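Local coordinates for single-stranded DNA-binding protein (Enterobacter phage Enc34, PDB 5ODK), which probably binds single-stranded DNA through an OB fold during phage DNA replication, at residues 116-121 / 126-131. Residues are numbered along the deposited sequence; the frame is centred on the assembly and turned at random. Where two conformers were deposited one is given.
Sequences STRPDV and REELES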
loop_
_atom_site.group_PDB
_atom_site.type_symbol
_atom_site.label_atom_id
_atom_site.label_comp_id
_atom_site.label_asym_id
_atom_site.label_seq_id
_atom_site.Cartn_x
_atom_site.Cartn_y
_atom_site.Cartn_z
ATOM N N SER A 116 -2.936 0.678 -12.626
ATOM C CA SER A 116 -2.928 0.175 -14.000
ATOM C C SER A 116 -1.590 0.320 -14.682
ATOM O O SER A 116 -1.377 -0.301 -15.687
ATOM C CB SER A 116 -4.010 0.838 -14.833
ATOM O OG SER A 116 -3.832 2.235 -14.849
ATOM N N THR A 117 -0.700 1.111 -14.132
ATOM C CA THR A 117 0.652 1.192 -14.645
ATOM C C THR A 117 1.658 0.697 -13.630
ATOM O O THR A 117 1.407 0.760 -12.430
ATOM C CB THR A 117 0.929 2.590 -15.138
ATOM O OG1 THR A 117 2.044 2.548 -16.025
ATOM C CG2 THR A 117 1.170 3.556 -14.027
ATOM N N ARG A 118 2.808 0.167 -14.076
ATOM C CA ARG A 118 3.719 -0.469 -13.155
ATOM C C ARG A 118 4.291 0.556 -12.164
ATOM O O ARG A 118 4.816 1.587 -12.571
ATOM C CB ARG A 118 4.878 -1.141 -13.920
ATOM C CG ARG A 118 5.780 -1.989 -13.014
ATOM C CD ARG A 118 7.286 -1.991 -13.427
ATOM N NE ARG A 118 7.962 -0.677 -13.281
ATOM C CZ ARG A 118 8.975 -0.246 -14.018
ATOM N NH1 ARG A 118 9.640 -1.078 -14.830
ATOM N NH2 ARG A 118 9.424 1.001 -13.860
ATOM N N PRO A 119 4.210 0.236 -10.872
ATOM C CA PRO A 119 4.909 1.109 -9.899
ATOM C C PRO A 119 6.414 1.035 -10.059
ATOM O O PRO A 119 6.925 0.097 -10.714
ATOM C CB PRO A 119 4.523 0.537 -8.551
ATOM C CG PRO A 119 4.162 -0.875 -8.847
ATOM C CD PRO A 119 3.573 -0.921 -10.240
ATOM N N ASP A 120 7.124 2.002 -9.514
ATOM C CA ASP A 120 8.555 1.839 -9.398
ATOM C C ASP A 120 8.775 0.612 -8.532
ATOM O O ASP A 120 8.123 0.455 -7.491
ATOM C CB ASP A 120 9.227 3.038 -8.718
ATOM C CG ASP A 120 9.159 4.317 -9.495
ATOM O OD1 ASP A 120 8.675 4.378 -10.616
ATOM O OD2 ASP A 120 9.615 5.336 -8.939
ATOM N N VAL A 121 9.706 -0.256 -8.932
ATOM C CA VAL A 121 10.049 -1.452 -8.169
ATOM C C VAL A 121 11.544 -1.426 -7.936
ATOM O O VAL A 121 12.315 -1.541 -8.906
ATOM C CB VAL A 121 9.647 -2.741 -8.900
ATOM C CG1 VAL A 121 10.015 -3.952 -8.071
ATOM C CG2 VAL A 121 8.164 -2.744 -9.222
ATOM N N ARG A 126 18.156 -0.120 -3.813
ATOM C CA ARG A 126 17.446 1.058 -4.291
ATOM C C ARG A 126 17.616 1.297 -5.796
ATOM O O ARG A 126 17.537 2.411 -6.289
ATOM C CB ARG A 126 17.804 2.324 -3.527
ATOM C CG ARG A 126 17.532 2.237 -2.033
ATOM C CD ARG A 126 18.124 3.407 -1.218
ATOM N NE ARG A 126 19.578 3.521 -1.466
ATOM C CZ ARG A 126 20.522 2.701 -0.978
ATOM N NH1 ARG A 126 20.222 1.671 -0.173
ATOM N NH2 ARG A 126 21.792 2.911 -1.295
ATOM N N GLU A 127 17.758 0.190 -6.520
ATOM C CA GLU A 127 17.867 0.219 -7.995
ATOM C C GLU A 127 16.559 -0.233 -8.615
ATOM O O GLU A 127 16.001 -1.261 -8.212
ATOM C CB GLU A 127 18.979 -0.714 -8.500
ATOM C CG GLU A 127 20.340 -0.365 -7.914
ATOM C CD GLU A 127 21.390 -1.441 -8.123
ATOM O OE1 GLU A 127 21.049 -2.612 -8.135
ATOM O OE2 GLU A 127 22.566 -1.094 -8.177
ATOM N N GLU A 128 16.103 0.513 -9.624
ATOM C CA GLU A 128 14.910 0.129 -10.364
ATOM C C GLU A 128 15.145 -1.182 -11.128
ATOM O O GLU A 128 16.118 -1.325 -11.842
ATOM C CB GLU A 128 14.471 1.220 -11.334
ATOM C CG GLU A 128 13.305 0.817 -12.248
ATOM C CD GLU A 128 11.956 0.661 -11.515
ATOM O OE1 GLU A 128 11.556 1.585 -10.793
ATOM O OE2 GLU A 128 11.219 -0.369 -11.639
ATOM N N LEU A 129 14.213 -2.097 -10.955
ATOM C CA LEU A 129 14.175 -3.312 -11.709
ATOM C C LEU A 129 13.305 -3.160 -12.928
ATOM O O LEU A 129 12.374 -2.368 -12.959
ATOM C CB LEU A 129 13.703 -4.466 -10.851
ATOM C CG LEU A 129 14.580 -4.751 -9.635
ATOM C CD1 LEU A 129 13.953 -5.859 -8.797
ATOM C CD2 LEU A 129 15.989 -5.118 -10.053
ATOM N N GLU A 130 13.612 -3.952 -13.948
ATOM C CA GLU A 130 12.857 -3.897 -15.202
ATOM C C GLU A 130 12.325 -5.259 -15.625
ATOM O O GLU A 130 11.223 -5.355 -16.127
ATOM C CB GLU A 130 13.736 -3.369 -16.321
ATOM C CG GLU A 130 14.281 -1.992 -16.107
ATOM C CD GLU A 130 13.214 -0.905 -16.045
ATOM O OE1 GLU A 130 12.042 -1.147 -16.436
ATOM O OE2 GLU A 130 13.563 0.219 -15.620
ATOM N N SER A 131 13.132 -6.310 -15.508
ATOM C CA SER A 131 12.706 -7.645 -15.943
ATOM C C SER A 131 11.546 -8.146 -15.123
ATOM O O SER A 131 11.648 -8.195 -13.904
ATOM C CB SER A 131 13.893 -8.608 -15.811
ATOM O OG SER A 131 13.492 -9.923 -15.691
HETATM O O HOH W 1 9.004 -3.759 -15.528
HETATM O O HOH W 2 11.602 1.957 -15.359
#
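R118 and E128 reach for each other from opposite directions, and their flat ends lie almost parallel, the guanidinium and carboxylate planes 12° apart. E128 OE2 sits over the centre of one guanidinium face, 3.2 Å from R118 NH2, in a salt bridge of charge alone, since no N-H points at it. E130 crosses R118 at about a right angle and takes the edge instead: its OE1 lies in the guanidinium plane, 2.9 Å from R118 NH1, in a hydrogen-bonded salt bridge. Arginine suits the place because its broad, flat cation can serve one acid over its face and another at its rim. Two waters at that rim extend the network, one joining R118 NH1 to E130 O and the other R118 NH2 to E130 OE2. R118 NE bonds to P119 O, 2.9 Å away, within the same segment.

The carboxylate of E128 also grips the main chain. With CG anti to the backbone N (chi1 174°) and the chain bent at chi2, it presents both oxygens on their syn sides, though tilted out of the carboxylate plane, to V121 N, 3.1 Å from OE2 and 3.2 Å from OE1. Glutamate has the length to reach back like this. The contact ties the short strand 120-122, which runs parallel to strand 159-173 in the OB-fold sheet, to the loop leading into helix 132-138. There V121 O accepts a bond from L129 N (2.8 Å), and E128 CA adds a CA-H...O contact to the same oxygen.

Beyond this polar layer, V121 CG1 approaches L129 CD1 at 4.4 Å, and both side chains rest on I135 of helix 132-138, a face that suits branched aliphatic groups. D120, whose OD2 bonds to L2 N, keeps its OD1 4.0 Å from E128 OE1, with the two carboxylates turned 79° apart.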